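Local coordinates for D-glycero-alpha-D-manno-heptose 7-phosphate kinase (Campylobacter jejuni subsp. jejuni, PDB 4N3O), which phosphorylates D-glycero-alpha-D-manno-heptose 7-phosphate at C-1 with ATP, the first step toward GDP-D-glycero-alpha-D-manno-heptose for the capsule polysaccharide, at residues A[71-76]-A[97-102]; A[209-214]-A[273-278]. All blocks are in the same frame, centred on the assembly; numbering follows the deposited sequence.

In the fold
Contact 1 and contact 2 share no helix or strand: their centres lie 47 Å apart and their nearest atoms about 32 Å apart. Both sit far from the middle of the chain and from the annotated sites. Contact 1, with no buried residue among those that touch, joins the loops before and after helix 82-96 through one hydroxyl-to-carbonyl hydrogen bond and a proline ring. Contact 2 is the larger, at 371 against 246 Å², and partly buried; it lays the loop after strand 202-206 against the start of helix 276-287. No hydrogen bond crosses it, and an isoleucine-leucine contact and an aliphatic arginine stem carry the packing instead.

Contact 1: residues A[71-76]-A[97-102]; sequences SKEFLG and KKPLSF
Ser71 turns OG anti to its backbone N (chi1 176°), and this rotation places the hydroxyl against Pro99 and Leu100; Glu73 CG, anti to its carbonyl carbon and beside the backbone N (chi1 -67°), lies toward Pro99 CD. Ser71 OG gives a hydrogen bond to Leu100 O at 3.0 Å. The donor stands above the carbonyl plane, 73° out of it, an approach from over the peptide group. Ser71 OG also lies 3.3 Å from Pro99 CB, so one small polar group meets both a carbonyl and the flank of the proline ring. That ring continues the packing along the backbone: Pro99 CB comes within 3.8 Å of Lys72 C, and Pro99 CG lies 4.2 Å from Glu73 N. Farther along, Glu73 CG approaches Pro99 CD at 4.3 Å, a looser contact at the exposed margin. The touching parts run in nearly opposite directions, with Lys72 and Pro99 as the nearest CA pair. Tyr88 OH of helix 82-96 also bridges the two loops, bonding to Lys72 O and to Leu100 N. This is surface packing within a strand-helix-strand connection: the entry to helix 82-96 from strand 65-70 is closed against its exit into strand 102-108, in the N-terminal part of a GHMP kinase.

Contact 2: residues A[209-214]-A[273-278]; sequences ITREAK and VSNDEL
Ile209 reaches the first turn of helix 276-287 with CD1, which meets Leu278 CD2 at 3.6 Å and Glu277 CG at 3.8 Å. Ile209 CG2 lies 3.8 Å from Asn275 ND2. Ile209 also touches Gln324, and Leu278 touches Thr207. Beside them, the stem of Arg211 slides past the Asn275 side chain in the opposite direction, with Arg211 CD 3.2 Å from Asn275 CG. Asn275 is the N-cap of the helix: its CG is anti to the backbone N (chi1 -174°), and OD1 accepts a weak capping bond from Glu277 N (N-H...O angle 156°). The amide that caps the helix is also the surface on which the arginine methylenes lie. Ser274 O sits over one face of the guanidinium, 2.8 Å from Arg211 NH2, at too poor an angle for a hydrogen bond; guanidinium and amide planes are 56° apart. Beyond this closely packed part, where Asn275 and Leu278 are buried, exposed Lys214 and Asp276 form the loose side, next to unmodelled residues 215-228. Asp276 OD1 is 3.3 Å from Lys214 CB; Asp276 OD2 and Lys214 O, 3.0 Å apart at this chain break, are two acceptors without a bond. Glu277 forms a salt bridge with Arg280. Carbon packing thus dominates, probably aided by carbonyl-cation attraction at Ser274, whereas Arg211 NH2 and Asp276 OD1, 6.4 Å apart, probably attract only at long range.

Contact 1: residues A[71-76]-A[97-102]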
loop_
_atom_site.group_PDB
_atom_site.type_symbol
_atom_site.label_atom_id
_atom_site.label_comp_id
_atom_site.label_asym_id
_atom_site.label_seq_id
_atom_site.Cartn_x
_atom_site.Cartn_y
_atom_site.Cartn_z
ATOM N N SER A 71 -38.237 0.763 1.895
ATOM C CA SER A 71 -37.836 0.104 3.131
ATOM C C SER A 71 -38.857 -0.938 3.608
ATOM O O SER A 71 -39.972 -0.587 3.980
ATOM C CB SER A 71 -37.630 1.167 4.212
ATOM O OG SER A 71 -37.332 0.591 5.463
ATOM N N LYS A 72 -38.462 -2.214 3.574
ATOM C CA LYS A 72 -39.294 -3.341 4.039
ATOM C C LYS A 72 -38.412 -4.470 4.606
ATOM O O LYS A 72 -37.184 -4.434 4.476
ATOM C CB LYS A 72 -40.194 -3.865 2.921
ATOM C CG LYS A 72 -39.454 -4.331 1.684
ATOM C CD LYS A 72 -40.425 -4.820 0.631
ATOM C CE LYS A 72 -39.706 -5.137 -0.665
ATOM N NZ LYS A 72 -40.658 -5.623 -1.695
ATOM N N GLU A 73 -39.034 -5.474 5.223
ATOM C CA GLU A 73 -38.281 -6.562 5.868
ATOM C C GLU A 73 -37.563 -7.508 4.924
ATOM O O GLU A 73 -36.484 -7.992 5.256
ATOM C CB GLU A 73 -39.170 -7.396 6.805
ATOM C CG GLU A 73 -39.670 -6.664 8.045
ATOM C CD GLU A 73 -40.208 -7.615 9.109
ATOM O OE1 GLU A 73 -39.541 -8.648 9.385
ATOM O OE2 GLU A 73 -41.277 -7.315 9.691
ATOM N N PHE A 74 -38.164 -7.795 3.773
ATOM C CA PHE A 74 -37.557 -8.719 2.814
ATOM C C PHE A 74 -37.574 -8.142 1.412
ATOM O O PHE A 74 -38.609 -7.694 0.941
ATOM C CB PHE A 74 -38.299 -10.062 2.818
ATOM C CG PHE A 74 -37.705 -11.098 1.888
ATOM C CD1 PHE A 74 -36.681 -11.935 2.317
ATOM C CD2 PHE A 74 -38.192 -11.255 0.589
ATOM C CE1 PHE A 74 -36.141 -12.893 1.470
ATOM C CE2 PHE A 74 -37.655 -12.212 -0.261
ATOM C CZ PHE A 74 -36.622 -13.027 0.182
ATOM N N LEU A 75 -36.414 -8.174 0.760
ATOM C CA LEU A 75 -36.251 -7.697 -0.602
ATOM C C LEU A 75 -36.039 -8.898 -1.517
ATOM O O LEU A 75 -35.013 -9.591 -1.434
ATOM C CB LEU A 75 -35.039 -6.783 -0.690
ATOM C CG LEU A 75 -35.049 -5.549 0.199
ATOM C CD1 LEU A 75 -33.756 -4.770 -0.015
ATOM C CD2 LEU A 75 -36.262 -4.682 -0.098
ATOM N N GLY A 76 -37.010 -9.149 -2.385
ATOM C CA GLY A 76 -36.938 -10.269 -3.311
ATOM C C GLY A 76 -35.921 -9.991 -4.384
ATOM O O GLY A 76 -35.609 -8.828 -4.658
ATOM N N LYS A 97 -35.244 -7.156 13.373
ATOM C CA LYS A 97 -36.686 -7.511 13.376
ATOM C C LYS A 97 -37.600 -6.448 12.740
ATOM O O LYS A 97 -38.826 -6.552 12.813
ATOM C CB LYS A 97 -37.181 -7.790 14.806
ATOM C CG LYS A 97 -36.280 -8.686 15.633
ATOM C CD LYS A 97 -36.008 -10.010 14.945
ATOM C CE LYS A 97 -35.022 -10.848 15.735
ATOM N NZ LYS A 97 -34.753 -12.124 15.024
ATOM N N LYS A 98 -37.001 -5.446 12.109
ATOM C CA LYS A 98 -37.756 -4.356 11.508
ATOM C C LYS A 98 -37.011 -3.805 10.279
ATOM O O LYS A 98 -35.814 -4.066 10.102
ATOM C CB LYS A 98 -37.948 -3.253 12.548
ATOM C CG LYS A 98 -36.634 -2.729 13.127
ATOM C CD LYS A 98 -36.842 -1.710 14.237
ATOM C CE LYS A 98 -37.441 -0.413 13.717
ATOM N NZ LYS A 98 -37.647 0.576 14.812
ATOM N N PRO A 99 -37.713 -3.041 9.426
ATOM C CA PRO A 99 -37.054 -2.490 8.249
ATOM C C PRO A 99 -36.049 -1.387 8.607
ATOM O O PRO A 99 -36.109 -0.814 9.694
ATOM C CB PRO A 99 -38.211 -1.908 7.426
ATOM C CG PRO A 99 -39.475 -2.370 8.082
ATOM C CD PRO A 99 -39.134 -2.661 9.502
ATOM N N LEU A 100 -35.131 -1.108 7.690
ATOM C CA LEU A 100 -34.113 -0.083 7.902
ATOM C C LEU A 100 -34.055 0.806 6.672
ATOM O O LEU A 100 -34.382 0.359 5.559
ATOM C CB LEU A 100 -32.749 -0.736 8.133
ATOM C CG LEU A 100 -32.688 -1.796 9.239
ATOM C CD1 LEU A 100 -31.379 -2.562 9.119
ATOM C CD2 LEU A 100 -32.854 -1.190 10.629
ATOM N N SER A 101 -33.641 2.057 6.865
ATOM C CA SER A 101 -33.539 3.001 5.749
ATOM C C SER A 101 -32.099 3.526 5.660
ATOM O O SER A 101 -31.578 4.096 6.619
ATOM C CB SER A 101 -34.562 4.125 5.914
ATOM O OG SER A 101 -34.630 4.942 4.750
ATOM N N PHE A 102 -31.469 3.339 4.500
ATOM C CA PHE A 102 -30.065 3.691 4.322
ATOM C C PHE A 102 -29.653 3.590 2.877
ATOM O O PHE A 102 -30.390 3.033 2.062
ATOM C CB PHE A 102 -29.211 2.655 5.050
ATOM C CG PHE A 102 -29.358 1.265 4.468
ATOM C CD1 PHE A 102 -30.354 0.413 4.919
ATOM C CD2 PHE A 102 -28.547 0.847 3.427
ATOM C CE1 PHE A 102 -30.521 -0.844 4.357
ATOM C CE2 PHE A 102 -28.694 -0.414 2.870
ATOM C CZ PHE A 102 -29.681 -1.264 3.333
#

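Contact 2: residues A[209-214]-A[273-278]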
loop_
_atom_site.group_PDB
_atom_site.type_symbol
_atom_site.label_atom_id
_atom_site.label_comp_id
_atom_site.label_asym_id
_atom_site.label_seq_id
_atom_site.Cartn_x
_atom_site.Cartn_y
_atom_site.Cartn_z
ATOM N N ILE A 209 -5.503 -10.032 -20.608
ATOM C CA ILE A 209 -5.458 -10.976 -21.715
ATOM C C ILE A 209 -6.846 -11.558 -21.972
ATOM O O ILE A 209 -7.711 -11.564 -21.093
ATOM C CB ILE A 209 -4.482 -12.145 -21.409
ATOM C CG1 ILE A 209 -3.034 -11.664 -21.487
ATOM C CG2 ILE A 209 -4.651 -13.295 -22.401
ATOM C CD1 ILE A 209 -2.019 -12.725 -21.115
ATOM N N THR A 210 -7.046 -12.009 -23.206
ATOM C CA THR A 210 -8.259 -12.696 -23.625
ATOM C C THR A 210 -7.714 -13.861 -24.446
ATOM O O THR A 210 -7.094 -13.646 -25.492
ATOM C CB THR A 210 -9.184 -11.785 -24.452
ATOM O OG1 THR A 210 -8.478 -11.287 -25.596
ATOM C CG2 THR A 210 -9.667 -10.604 -23.610
ATOM N N ARG A 211 -7.894 -15.088 -23.962
ATOM C CA ARG A 211 -7.329 -16.246 -24.661
ATOM C C ARG A 211 -8.050 -16.539 -25.977
ATOM O O ARG A 211 -9.212 -16.178 -26.152
ATOM C CB ARG A 211 -7.294 -17.492 -23.753
ATOM C CG ARG A 211 -6.444 -18.625 -24.329
ATOM C CD ARG A 211 -5.924 -19.604 -23.275
ATOM N NE ARG A 211 -6.847 -20.662 -22.870
ATOM C CZ ARG A 211 -6.912 -21.870 -23.438
ATOM N NH1 ARG A 211 -7.772 -22.767 -22.979
ATOM N NH2 ARG A 211 -6.125 -22.194 -24.465
ATOM N N GLU A 212 -7.330 -17.168 -26.904
ATOM C CA GLU A 212 -7.871 -17.529 -28.213
ATOM C C GLU A 212 -7.338 -18.899 -28.641
ATOM O O GLU A 212 -6.654 -19.570 -27.866
ATOM C CB GLU A 212 -7.535 -16.447 -29.253
ATOM C CG GLU A 212 -6.057 -16.078 -29.342
ATOM C CD GLU A 212 -5.756 -15.062 -30.439
ATOM O OE1 GLU A 212 -6.380 -15.129 -31.523
ATOM O OE2 GLU A 212 -4.870 -14.207 -30.224
ATOM N N ALA A 213 -7.661 -19.314 -29.866
ATOM C CA ALA A 213 -7.205 -20.606 -30.386
ATOM C C ALA A 213 -5.683 -20.649 -30.573
ATOM O O ALA A 213 -5.175 -20.487 -31.689
ATOM C CB ALA A 213 -7.911 -20.937 -31.694
ATOM N N LYS A 214 -4.977 -20.856 -29.460
ATOM C CA LYS A 214 -3.521 -20.985 -29.434
ATOM C C LYS A 214 -2.926 -21.231 -30.827
ATOM O O LYS A 214 -1.838 -21.793 -30.973
ATOM C CB LYS A 214 -3.121 -22.118 -28.468
ATOM C CG LYS A 214 -3.694 -23.504 -28.795
ATOM C CD LYS A 214 -5.207 -23.605 -28.589
ATOM C CE LYS A 214 -5.750 -24.974 -28.967
ATOM N NZ LYS A 214 -5.140 -26.061 -28.159
ATOM N N VAL A 273 1.391 -22.606 -19.538
ATOM C CA VAL A 273 1.591 -23.198 -20.860
ATOM C C VAL A 273 0.303 -23.329 -21.687
ATOM O O VAL A 273 0.348 -23.202 -22.910
ATOM C CB VAL A 273 2.275 -24.586 -20.746
ATOM C CG1 VAL A 273 2.384 -25.260 -22.109
ATOM C CG2 VAL A 273 3.653 -24.454 -20.101
ATOM N N SER A 274 -0.837 -23.555 -21.035
ATOM C CA SER A 274 -2.109 -23.721 -21.765
ATOM C C SER A 274 -2.536 -22.465 -22.543
ATOM O O SER A 274 -3.622 -22.435 -23.143
ATOM C CB SER A 274 -3.245 -24.151 -20.823
ATOM O OG SER A 274 -3.519 -23.137 -19.873
ATOM N N ASN A 275 -1.699 -21.428 -22.511
ATOM C CA ASN A 275 -1.983 -20.209 -23.255
ATOM C C ASN A 275 -0.681 -19.630 -23.817
ATOM O O ASN A 275 0.310 -19.496 -23.097
ATOM C CB ASN A 275 -2.694 -19.194 -22.364
ATOM C CG ASN A 275 -3.153 -17.967 -23.131
ATOM O OD1 ASN A 275 -3.031 -17.900 -24.353
ATOM N ND2 ASN A 275 -3.696 -16.997 -22.421
ATOM N N ASP A 276 -0.690 -19.287 -25.102
ATOM C CA ASP A 276 0.505 -18.760 -25.770
ATOM C C ASP A 276 0.919 -17.377 -25.254
ATOM O O ASP A 276 2.105 -17.100 -25.124
ATOM C CB ASP A 276 0.297 -18.700 -27.291
ATOM C CG ASP A 276 -0.093 -20.053 -27.888
ATOM O OD1 ASP A 276 -0.369 -20.998 -27.113
ATOM O OD2 ASP A 276 -0.140 -20.167 -29.137
ATOM N N GLU A 277 -0.057 -16.525 -24.946
ATOM C CA GLU A 277 0.226 -15.162 -24.480
ATOM C C GLU A 277 0.694 -15.110 -23.009
ATOM O O GLU A 277 1.527 -14.275 -22.659
ATOM C CB GLU A 277 -0.986 -14.251 -24.717
ATOM C CG GLU A 277 -0.678 -12.754 -24.680
ATOM C CD GLU A 277 0.182 -12.268 -25.851
ATOM O OE1 GLU A 277 0.752 -13.093 -26.603
ATOM O OE2 GLU A 277 0.289 -11.040 -26.028
ATOM N N LEU A 278 0.156 -15.988 -22.159
ATOM C CA LEU A 278 0.605 -16.077 -20.767
ATOM C C LEU A 278 2.004 -16.666 -20.751
ATOM O O LEU A 278 2.883 -16.168 -20.052
ATOM C CB LEU A 278 -0.322 -16.952 -19.909
ATOM C CG LEU A 278 -1.682 -16.393 -19.467
ATOM C CD1 LEU A 278 -2.490 -17.473 -18.761
ATOM C CD2 LEU A 278 -1.523 -15.190 -18.555
#